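Local coordinates for tannase (Lactobacillus plantarum, PDB 3WA7), which hydrolyses the galloyl ester bonds of tannins, releasing gallic acid, and has an alpha/beta-hydrolase fold, at residues D195-V200 with Q406-W411. Residues are numbered along the deposited sequence; the frame is centred on the assembly and turned at random.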
ATOM      1  N   ASP A 195      -3.510 -13.242 -13.270  1.00  7.42           N
ATOM      2  CA  ASP A 195      -3.199 -11.964 -12.635  1.00  6.88           C
ATOM      3  C   ASP A 195      -2.147 -12.067 -11.529  1.00  6.97           C
ATOM      4  O   ASP A 195      -1.985 -11.145 -10.730  1.00  6.72           O
ATOM      5  CB  ASP A 195      -4.475 -11.291 -12.095  1.00  7.18           C
ATOM      6  CG  ASP A 195      -5.271 -12.186 -11.169  1.00  9.08           C
ATOM      7  OD1 ASP A 195      -4.695 -12.699 -10.187  1.00  9.05           O
ATOM      8  OD2 ASP A 195      -6.483 -12.365 -11.423  1.00  8.94           O
ATOM      9  N   ASP A 196      -1.434 -13.190 -11.481  1.00  7.90           N
ATOM     10  CA  ASP A 196      -0.374 -13.351 -10.496  1.00  8.44           C
ATOM     11  C   ASP A 196       0.780 -12.502 -11.022  1.00  9.04           C
ATOM     12  O   ASP A 196       0.942 -12.355 -12.236  1.00 10.00           O
ATOM     13  CB  ASP A 196       0.046 -14.824 -10.376  1.00  9.82           C
ATOM     14  CG  ASP A 196       0.560 -15.398 -11.682  1.00 11.26           C
ATOM     15  OD1 ASP A 196       1.784 -15.621 -11.797  1.00 13.09           O
ATOM     16  OD2 ASP A 196      -0.262 -15.625 -12.594  1.00  9.23           O
ATOM     17  N   ILE A 197       1.568 -11.926 -10.122  1.00  7.21           N
ATOM     18  CA  ILE A 197       2.676 -11.078 -10.542  1.00  6.26           C
ATOM     19  C   ILE A 197       4.028 -11.558 -10.032  1.00  6.21           C
ATOM     20  O   ILE A 197       4.113 -12.496  -9.238  1.00  6.00           O
ATOM     21  CB  ILE A 197       2.446  -9.618 -10.100  1.00  5.59           C
ATOM     22  CG1 ILE A 197       2.330  -9.543  -8.575  1.00  6.12           C
ATOM     23  CG2 ILE A 197       1.184  -9.071 -10.774  1.00  5.93           C
ATOM     24  CD1 ILE A 197       2.130  -8.134  -8.041  1.00  5.46           C
ATOM     25  N   PHE A 198       5.080 -10.893 -10.493  1.00  5.74           N
ATOM     26  CA  PHE A 198       6.454 -11.240 -10.142  1.00  6.17           C
ATOM     27  C   PHE A 198       6.949 -10.700  -8.801  1.00  6.15           C
ATOM     28  O   PHE A 198       7.559 -11.430  -8.020  1.00  7.57           O
ATOM     29  CB  PHE A 198       7.386 -10.757 -11.258  1.00  6.00           C
ATOM     30  CG  PHE A 198       8.842 -11.038 -11.004  1.00  6.74           C
ATOM     31  CD1 PHE A 198       9.327 -12.341 -11.022  1.00  8.70           C
ATOM     32  CD2 PHE A 198       9.733  -9.993 -10.778  1.00  7.89           C
ATOM     33  CE1 PHE A 198      10.686 -12.601 -10.822  1.00  8.04           C
ATOM     34  CE2 PHE A 198      11.096 -10.242 -10.576  1.00 10.49           C
ATOM     35  CZ  PHE A 198      11.571 -11.549 -10.599  1.00  9.19           C
ATOM     36  N   ALA A 199       6.698  -9.425  -8.535  1.00  5.85           N
ATOM     37  CA  ALA A 199       7.166  -8.831  -7.290  1.00  5.87           C
ATOM     38  C   ALA A 199       6.262  -7.718  -6.799  1.00  7.15           C
ATOM     39  O   ALA A 199       5.507  -7.121  -7.570  1.00  4.48           O
ATOM     40  CB  ALA A 199       8.586  -8.306  -7.472  1.00  5.73           C
ATOM     41  N   VAL A 200       6.363  -7.439  -5.505  1.00  5.73           N
ATOM     42  CA  VAL A 200       5.556  -6.414  -4.865  1.00  5.67           C
ATOM     43  C   VAL A 200       6.391  -5.333  -4.191  1.00  6.86           C
ATOM     44  O   VAL A 200       7.313  -5.633  -3.433  1.00  7.74           O
ATOM     45  CB  VAL A 200       4.652  -7.026  -3.760  1.00  5.14           C
ATOM     46  CG1 VAL A 200       3.987  -5.915  -2.943  1.00  6.33           C
ATOM     47  CG2 VAL A 200       3.599  -7.922  -4.377  1.00  5.77           C
ATOM     48  N   GLN A 406      -1.681 -17.910  -6.077  1.00  8.49           N
ATOM     49  CA  GLN A 406      -0.282 -18.039  -6.457  1.00  9.48           C
ATOM     50  C   GLN A 406       0.326 -16.710  -6.007  1.00 10.17           C
ATOM     51  O   GLN A 406      -0.002 -15.649  -6.535  1.00 11.90           O
ATOM     52  CB  GLN A 406      -0.173 -18.272  -7.970  1.00  8.91           C
ATOM     53  CG  GLN A 406      -0.754 -19.638  -8.362  1.00 10.30           C
ATOM     54  CD  GLN A 406      -0.832 -19.879  -9.857  1.00 13.21           C
ATOM     55  OE1 GLN A 406      -1.443 -19.106 -10.589  1.00 17.57           O
ATOM     56  NE2 GLN A 406      -0.223 -20.969 -10.314  1.00 15.63           N
ATOM     57  N   VAL A 407       1.189 -16.792  -4.999  1.00  8.07           N
ATOM     58  CA  VAL A 407       1.814 -15.625  -4.378  1.00  8.33           C
ATOM     59  C   VAL A 407       3.146 -15.176  -4.977  1.00  7.31           C
ATOM     60  O   VAL A 407       4.017 -15.997  -5.257  1.00  8.85           O
ATOM     61  CB  VAL A 407       2.024 -15.898  -2.864  1.00  7.50           C
ATOM     62  CG1 VAL A 407       2.547 -14.652  -2.160  1.00  8.07           C
ATOM     63  CG2 VAL A 407       0.708 -16.361  -2.236  1.00  9.17           C
ATOM     64  N   ALA A 408       3.299 -13.866  -5.164  1.00  7.30           N
ATOM     65  CA  ALA A 408       4.544 -13.314  -5.694  1.00  7.14           C
ATOM     66  C   ALA A 408       5.665 -13.775  -4.767  1.00  8.34           C
ATOM     67  O   ALA A 408       5.483 -13.841  -3.552  1.00  7.94           O
ATOM     68  CB  ALA A 408       4.476 -11.787  -5.720  1.00  6.62           C
ATOM     69  N   LYS A 409       6.827 -14.088  -5.329  1.00  7.96           N
ATOM     70  CA  LYS A 409       7.933 -14.570  -4.512  1.00  9.68           C
ATOM     71  C   LYS A 409       8.861 -13.489  -3.959  1.00  8.82           C
ATOM     72  O   LYS A 409       9.663 -13.761  -3.065  1.00  8.45           O
ATOM     73  CB  LYS A 409       8.754 -15.589  -5.310  1.00 10.24           C
ATOM     74  CG  LYS A 409       7.937 -16.775  -5.820  1.00 15.89           C
ATOM     75  CD  LYS A 409       7.205 -17.481  -4.678  1.00 19.17           C
ATOM     76  CE  LYS A 409       6.308 -18.598  -5.198  1.00 23.71           C
ATOM     77  NZ  LYS A 409       5.586 -19.298  -4.098  1.00 28.19           N
ATOM     78  N   HIS A 410       8.735 -12.266  -4.464  1.00  7.54           N
ATOM     79  CA  HIS A 410       9.614 -11.174  -4.039  1.00  8.33           C
ATOM     80  C   HIS A 410       8.851  -9.956  -3.534  1.00  7.96           C
ATOM     81  O   HIS A 410       7.996  -9.415  -4.241  1.00  7.09           O
ATOM     82  CB  HIS A 410      10.504 -10.769  -5.214  1.00  8.68           C
ATOM     83  CG  HIS A 410      11.110 -11.936  -5.930  1.00 10.52           C
ATOM     84  ND1 HIS A 410      12.085 -12.730  -5.366  1.00 11.29           N
ATOM     85  CD2 HIS A 410      10.845 -12.472  -7.145  1.00 11.31           C
ATOM     86  CE1 HIS A 410      12.394 -13.706  -6.203  1.00 12.30           C
ATOM     87  NE2 HIS A 410      11.655 -13.572  -7.289  1.00 11.31           N
ATOM     88  N   TRP A 411       9.194  -9.509  -2.326  1.00  8.11           N
ATOM     89  CA  TRP A 411       8.526  -8.370  -1.697  1.00  7.43           C
ATOM     90  C   TRP A 411       9.468  -7.306  -1.136  1.00  7.86           C
ATOM     91  O   TRP A 411      10.505  -7.626  -0.552  1.00  8.75           O
ATOM     92  CB  TRP A 411       7.647  -8.851  -0.534  1.00  7.18           C
ATOM     93  CG  TRP A 411       6.596  -9.837  -0.910  1.00  5.60           C
ATOM     94  CD1 TRP A 411       6.792 -11.102  -1.386  1.00  7.81           C
ATOM     95  CD2 TRP A 411       5.179  -9.638  -0.873  1.00  6.94           C
ATOM     96  NE1 TRP A 411       5.584 -11.698  -1.653  1.00  7.98           N
ATOM     97  CE2 TRP A 411       4.577 -10.823  -1.347  1.00  6.30           C
ATOM     98  CE3 TRP A 411       4.357  -8.572  -0.484  1.00  7.31           C
ATOM     99  CZ2 TRP A 411       3.186 -10.975  -1.446  1.00  6.23           C
ATOM    100  CZ3 TRP A 411       2.973  -8.722  -0.581  1.00  5.75           C
ATOM    101  CH2 TRP A 411       2.405  -9.917  -1.060  1.00  6.22           C
TER
HETATM  102  O   HOH W   1       0.576 -12.985  -7.394  1.00  8.20           O
HETATM  103  O   HOH W   2       7.444 -14.142  -8.235  1.00  7.98           O
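V200 and W411 lie side by side where two neighbouring parallel strands, 199-203 and 410-414, enter the central sheet of the alpha/beta-hydrolase fold, and their packing accompanies a backbone bond between the strands in parallel register. That bond runs from V200 N to H410 O, 2.9 Å long and nearly straight. From there the valine can be followed outward: its CB rests on W411 CE3 at 3.6 Å, CG1 reaches the same CE3 at 3.6 Å and goes on to CZ3, while CG2 sits 3.9 Å from the centroid of the six-membered ring of W411, only 8° off the ring normal, a CH-pi contact, and also brushes A408 CB. CG of W411 lies anti to the carbonyl carbon (chi1 -58°), and the rotation of the indole is held by NE1, which donates to A408 O at 2.9 Å from above the carbonyl plane. V200 and W411 share the sheet face packed by helix 164-174, where the indole touches A170 and A174. An alanine in place of W411 keeps CB but lacks the ring, which would probably open a gap between V200 and that helix and leave A408 O without its indole donor. On the opposite face, beside helix 457-468, H410 brings CD2 over a face of the F198 ring, 3.6 Å from CZ, the two planes inclined at 56°. Ahead of the strands, where the chains diverge, a water takes over the bridging: it donates to F198 O at 2.7 Å and accepts from K409 N at 3.0 Å.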